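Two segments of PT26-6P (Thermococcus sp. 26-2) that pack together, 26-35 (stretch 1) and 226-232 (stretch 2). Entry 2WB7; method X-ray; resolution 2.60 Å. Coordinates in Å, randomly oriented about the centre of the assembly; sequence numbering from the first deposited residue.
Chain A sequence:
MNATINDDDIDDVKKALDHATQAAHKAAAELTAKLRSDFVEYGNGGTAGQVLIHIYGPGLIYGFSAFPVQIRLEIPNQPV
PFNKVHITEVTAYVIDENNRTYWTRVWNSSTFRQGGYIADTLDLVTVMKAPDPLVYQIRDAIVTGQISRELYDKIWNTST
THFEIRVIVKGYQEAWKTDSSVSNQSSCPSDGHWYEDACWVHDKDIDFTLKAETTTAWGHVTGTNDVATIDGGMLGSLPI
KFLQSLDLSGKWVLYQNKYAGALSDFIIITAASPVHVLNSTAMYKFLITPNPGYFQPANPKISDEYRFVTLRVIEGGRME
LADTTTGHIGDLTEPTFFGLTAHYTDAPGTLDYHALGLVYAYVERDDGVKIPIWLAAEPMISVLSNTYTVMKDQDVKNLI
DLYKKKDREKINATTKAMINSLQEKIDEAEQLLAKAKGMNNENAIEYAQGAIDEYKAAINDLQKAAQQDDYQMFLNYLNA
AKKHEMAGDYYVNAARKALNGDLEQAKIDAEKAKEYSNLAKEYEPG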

ATOM      1  N   LYS A  26      14.572   5.258  -1.640  1.00 39.48           N
ATOM      2  CA  LYS A  26      14.535   5.330  -0.180  1.00 40.42           C
ATOM      3  C   LYS A  26      13.200   4.885   0.379  1.00 40.60           C
ATOM      4  O   LYS A  26      13.149   4.066   1.290  1.00 40.73           O
ATOM      5  CB  LYS A  26      14.794   6.763   0.282  1.00 41.01           C
ATOM      6  CG  LYS A  26      16.239   7.116   0.395  1.00 43.69           C
ATOM      7  CD  LYS A  26      16.788   6.419   1.609  1.00 48.89           C
ATOM      8  CE  LYS A  26      16.030   6.876   2.826  1.00 50.49           C
ATOM      9  NZ  LYS A  26      16.142   8.348   2.919  1.00 51.31           N
ATOM     10  N   ALA A  27      12.118   5.446  -0.161  1.00 40.88           N
ATOM     11  CA  ALA A  27      10.787   5.155   0.322  1.00 40.94           C
ATOM     12  C   ALA A  27      10.529   3.669   0.171  1.00 41.27           C
ATOM     13  O   ALA A  27      10.005   3.019   1.081  1.00 41.10           O
ATOM     14  CB  ALA A  27       9.776   5.954  -0.460  1.00 41.22           C
ATOM     15  N   ALA A  28      10.894   3.142  -0.995  1.00 41.68           N
ATOM     16  CA  ALA A  28      10.760   1.718  -1.289  1.00 42.13           C
ATOM     17  C   ALA A  28      11.463   0.900  -0.207  1.00 42.83           C
ATOM     18  O   ALA A  28      10.861   0.038   0.435  1.00 42.19           O
ATOM     19  CB  ALA A  28      11.366   1.418  -2.635  1.00 42.06           C
ATOM     20  N   ALA A  29      12.752   1.179  -0.023  1.00 43.77           N
ATOM     21  CA  ALA A  29      13.549   0.530   1.008  1.00 44.50           C
ATOM     22  C   ALA A  29      12.866   0.629   2.365  1.00 45.56           C
ATOM     23  O   ALA A  29      12.713  -0.360   3.086  1.00 45.69           O
ATOM     24  CB  ALA A  29      14.904   1.163   1.073  1.00 44.21           C
ATOM     25  N   GLU A  30      12.468   1.836   2.731  1.00 46.90           N
ATOM     26  CA  GLU A  30      11.824   2.032   4.022  1.00 48.06           C
ATOM     27  C   GLU A  30      10.567   1.185   4.152  1.00 48.51           C
ATOM     28  O   GLU A  30      10.331   0.566   5.183  1.00 48.90           O
ATOM     29  CB  GLU A  30      11.493   3.505   4.234  1.00 48.13           C
ATOM     30  CG  GLU A  30      10.650   3.754   5.460  1.00 49.94           C
ATOM     31  CD  GLU A  30      10.139   5.185   5.532  1.00 52.12           C
ATOM     32  OE1 GLU A  30      10.569   6.013   4.694  1.00 52.32           O
ATOM     33  OE2 GLU A  30       9.307   5.475   6.424  1.00 52.57           O
ATOM     34  N   LEU A  31       9.747   1.173   3.107  1.00 49.37           N
ATOM     35  CA  LEU A  31       8.478   0.446   3.129  1.00 49.62           C
ATOM     36  C   LEU A  31       8.705  -1.057   3.190  1.00 49.97           C
ATOM     37  O   LEU A  31       8.011  -1.766   3.915  1.00 49.82           O
ATOM     38  CB  LEU A  31       7.641   0.785   1.895  1.00 49.70           C
ATOM     39  CG  LEU A  31       6.151   0.506   2.075  1.00 49.89           C
ATOM     40  CD1 LEU A  31       5.650   1.329   3.236  1.00 50.81           C
ATOM     41  CD2 LEU A  31       5.377   0.862   0.831  1.00 48.96           C
ATOM     42  N   THR A  32       9.676  -1.533   2.417  1.00 50.38           N
ATOM     43  CA  THR A  32      10.028  -2.946   2.402  1.00 50.94           C
ATOM     44  C   THR A  32      10.447  -3.438   3.784  1.00 51.20           C
ATOM     45  O   THR A  32      10.012  -4.499   4.219  1.00 51.40           O
ATOM     46  CB  THR A  32      11.167  -3.250   1.412  1.00 50.98           C
ATOM     47  OG1 THR A  32      10.658  -3.264   0.075  1.00 51.19           O
ATOM     48  CG2 THR A  32      11.750  -4.615   1.708  1.00 51.61           C
ATOM     49  N   ALA A  33      11.299  -2.669   4.462  1.00 51.46           N
ATOM     50  CA  ALA A  33      11.712  -2.996   5.818  1.00 51.28           C
ATOM     51  C   ALA A  33      10.486  -3.190   6.682  1.00 51.47           C
ATOM     52  O   ALA A  33      10.381  -4.166   7.398  1.00 51.22           O
ATOM     53  CB  ALA A  33      12.574  -1.901   6.387  1.00 51.07           C
ATOM     54  N   LYS A  34       9.555  -2.250   6.618  1.00 52.19           N
ATOM     55  CA  LYS A  34       8.322  -2.357   7.400  1.00 52.98           C
ATOM     56  C   LYS A  34       7.559  -3.669   7.129  1.00 53.28           C
ATOM     57  O   LYS A  34       6.758  -4.110   7.943  1.00 52.99           O
ATOM     58  CB  LYS A  34       7.397  -1.169   7.106  1.00 53.03           C
ATOM     59  CG  LYS A  34       7.784   0.185   7.699  1.00 53.19           C
ATOM     60  CD  LYS A  34       6.593   1.162   7.534  1.00 54.56           C
ATOM     61  CE  LYS A  34       6.762   2.471   8.309  1.00 55.28           C
ATOM     62  NZ  LYS A  34       7.679   3.433   7.622  1.00 55.53           N
ATOM     63  N   LEU A  35       7.803  -4.279   5.975  1.00 54.05           N
ATOM     64  CA  LEU A  35       7.061  -5.467   5.571  1.00 54.91           C
ATOM     65  C   LEU A  35       7.889  -6.733   5.703  1.00 55.59           C
ATOM     66  O   LEU A  35       7.432  -7.801   5.312  1.00 56.32           O
ATOM     67  CB  LEU A  35       6.615  -5.344   4.113  1.00 54.80           C
ATOM     68  CG  LEU A  35       5.738  -4.144   3.774  1.00 54.80           C
ATOM     69  CD1 LEU A  35       5.462  -4.078   2.283  1.00 54.84           C
ATOM     70  CD2 LEU A  35       4.447  -4.205   4.561  1.00 54.58           C
ATOM     71  N   ASP A 226      -2.352   0.770   7.070  1.00 65.02           N
ATOM     72  CA  ASP A 226      -1.736   1.837   7.863  1.00 64.98           C
ATOM     73  C   ASP A 226      -0.280   1.515   8.127  1.00 64.18           C
ATOM     74  O   ASP A 226       0.534   2.407   8.338  1.00 64.10           O
ATOM     75  CB  ASP A 226      -2.451   2.013   9.194  1.00 65.45           C
ATOM     76  CG  ASP A 226      -3.923   2.203   9.027  1.00 67.34           C
ATOM     77  OD1 ASP A 226      -4.444   1.862   7.936  1.00 68.43           O
ATOM     78  OD2 ASP A 226      -4.554   2.699   9.989  1.00 69.92           O
ATOM     79  N   VAL A 227       0.042   0.229   8.125  1.00 63.53           N
ATOM     80  CA  VAL A 227       1.431  -0.206   8.236  1.00 62.88           C
ATOM     81  C   VAL A 227       2.294   0.357   7.091  1.00 61.97           C
ATOM     82  O   VAL A 227       3.496   0.597   7.256  1.00 61.72           O
ATOM     83  CB  VAL A 227       1.525  -1.746   8.230  1.00 63.08           C
ATOM     84  CG1 VAL A 227       2.967  -2.178   8.419  1.00 63.49           C
ATOM     85  CG2 VAL A 227       0.608  -2.348   9.310  1.00 63.29           C
ATOM     86  N   ALA A 228       1.654   0.585   5.941  1.00 60.81           N
ATOM     87  CA  ALA A 228       2.330   1.023   4.728  1.00 59.48           C
ATOM     88  C   ALA A 228       2.438   2.539   4.584  1.00 58.64           C
ATOM     89  O   ALA A 228       1.968   3.114   3.615  1.00 58.66           O
ATOM     90  CB  ALA A 228       1.650   0.431   3.519  1.00 59.57           C
ATOM     91  N   THR A 229       3.080   3.180   5.544  1.00 57.72           N
ATOM     92  CA  THR A 229       3.281   4.611   5.508  1.00 56.66           C
ATOM     93  C   THR A 229       4.737   4.915   5.242  1.00 56.00           C
ATOM     94  O   THR A 229       5.602   4.282   5.821  1.00 55.93           O
ATOM     95  CB  THR A 229       2.954   5.202   6.872  1.00 56.58           C
ATOM     96  OG1 THR A 229       1.538   5.186   7.057  1.00 56.22           O
ATOM     97  CG2 THR A 229       3.468   6.624   6.980  1.00 56.99           C
ATOM     98  N   ILE A 230       5.015   5.878   4.369  1.00 55.29           N
ATOM     99  CA  ILE A 230       6.374   6.407   4.265  1.00 54.58           C
ATOM    100  C   ILE A 230       6.494   7.707   5.066  1.00 54.25           C
ATOM    101  O   ILE A 230       5.564   8.505   5.116  1.00 53.88           O
ATOM    102  CB  ILE A 230       6.810   6.633   2.811  1.00 54.46           C
ATOM    103  CG1 ILE A 230       5.834   7.550   2.093  1.00 54.43           C
ATOM    104  CG2 ILE A 230       6.910   5.314   2.074  1.00 54.44           C
ATOM    105  CD1 ILE A 230       6.307   7.941   0.692  1.00 54.70           C
ATOM    106  N   ASP A 231       7.636   7.902   5.709  1.00 54.05           N
ATOM    107  CA  ASP A 231       7.853   9.090   6.527  1.00 54.08           C
ATOM    108  C   ASP A 231       7.897  10.321   5.640  1.00 53.35           C
ATOM    109  O   ASP A 231       8.721  10.407   4.723  1.00 53.56           O
ATOM    110  CB  ASP A 231       9.175   8.995   7.299  1.00 54.64           C
ATOM    111  CG  ASP A 231       9.193   7.856   8.313  1.00 56.58           C
ATOM    112  OD1 ASP A 231       8.146   7.606   8.963  1.00 58.34           O
ATOM    113  OD2 ASP A 231      10.262   7.213   8.456  1.00 58.58           O
ATOM    114  N   GLY A 232       7.023  11.282   5.911  1.00 52.34           N
ATOM    115  CA  GLY A 232       7.034  12.526   5.149  1.00 50.79           C
ATOM    116  C   GLY A 232       6.285  12.491   3.827  1.00 49.59           C
ATOM    117  O   GLY A 232       6.187  13.521   3.149  1.00 50.16           O
TER
HETATM  118  O   HOH W   1       6.236   6.045   8.668  1.00 57.11           O

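How does an irregular strip of chain lie against a helix? Residues 226–232 have no regular helix or strand, yet they follow one side of stretch 1, meeting it at Ala27, Glu30, Leu31 and Lys34, residues spaced three or four apart and so facing the same way. The two segments run in opposite directions: Ala27 lies nearest Ile230, with 6.0 Å between their CA atoms, while Lys34 lies nearest Val227, at 7.3 Å from CA to CA. Together they bury 425 Å² of surface.

Which bumps fill which hollows? Ala27 has only a methyl group to offer, and this low spot on the helix leaves room for the branched side chain of Ile230, whose CG2 comes 3.9 Å from Ala27 CB. One turn on, the relief is reversed. Leu31 sends its CD1 out over the small residue Ala228, 3.7 Å from Ala228 CA and 4.1 Å from Ala228 CB. The same methyl, Leu31 CD1, also lies 4.3 Å from Ile230 CG2, so the two apolar patches join into one. Large meets small at both places, and all four of these residues are buried, as suits side chains with no polar atoms to satisfy.

What fastens the polar side of the contact? Glu30 points toward stretch 2 with chi1 and chi2 both t, an extended shape that carries its carboxylate to the backbone of the loop. There Asp231 N donates a hydrogen bond to Glu30 OE2 over 3.0 Å. Lys34, also extended through chi2 and chi3, bends at chi4 (p), and its NZ donates to Thr229 O at 2.9 Å. Its aliphatic part packs as well, with Lys34 CD 3.2 Å from Val227 O. Because both hydrogen bonds use main-chain atoms of the loop, they grip its path directly; the side chain of Thr229, meanwhile, starts away from the helix, and its OG1 bonds back to Asp226 O at 3.2 Å.

How are two acidic side chains accommodated so close together? Glu30 OE2 and Asp231 OD2 are only 2.8 Å apart, a pair of acceptors that are not hydrogen-bonded to each other. Positive charge is at hand: Lys34 NZ forms a salt bridge with Glu30 OE2 at 2.9 Å, within stretch 1. Lys34 NZ lies 4.4 Å from Asp231 OD1, too far for a second, but water 1 bridges them, accepting from Lys34 NZ at 3.2 Å and donating to Asp231 OD1 at 2.5 Å.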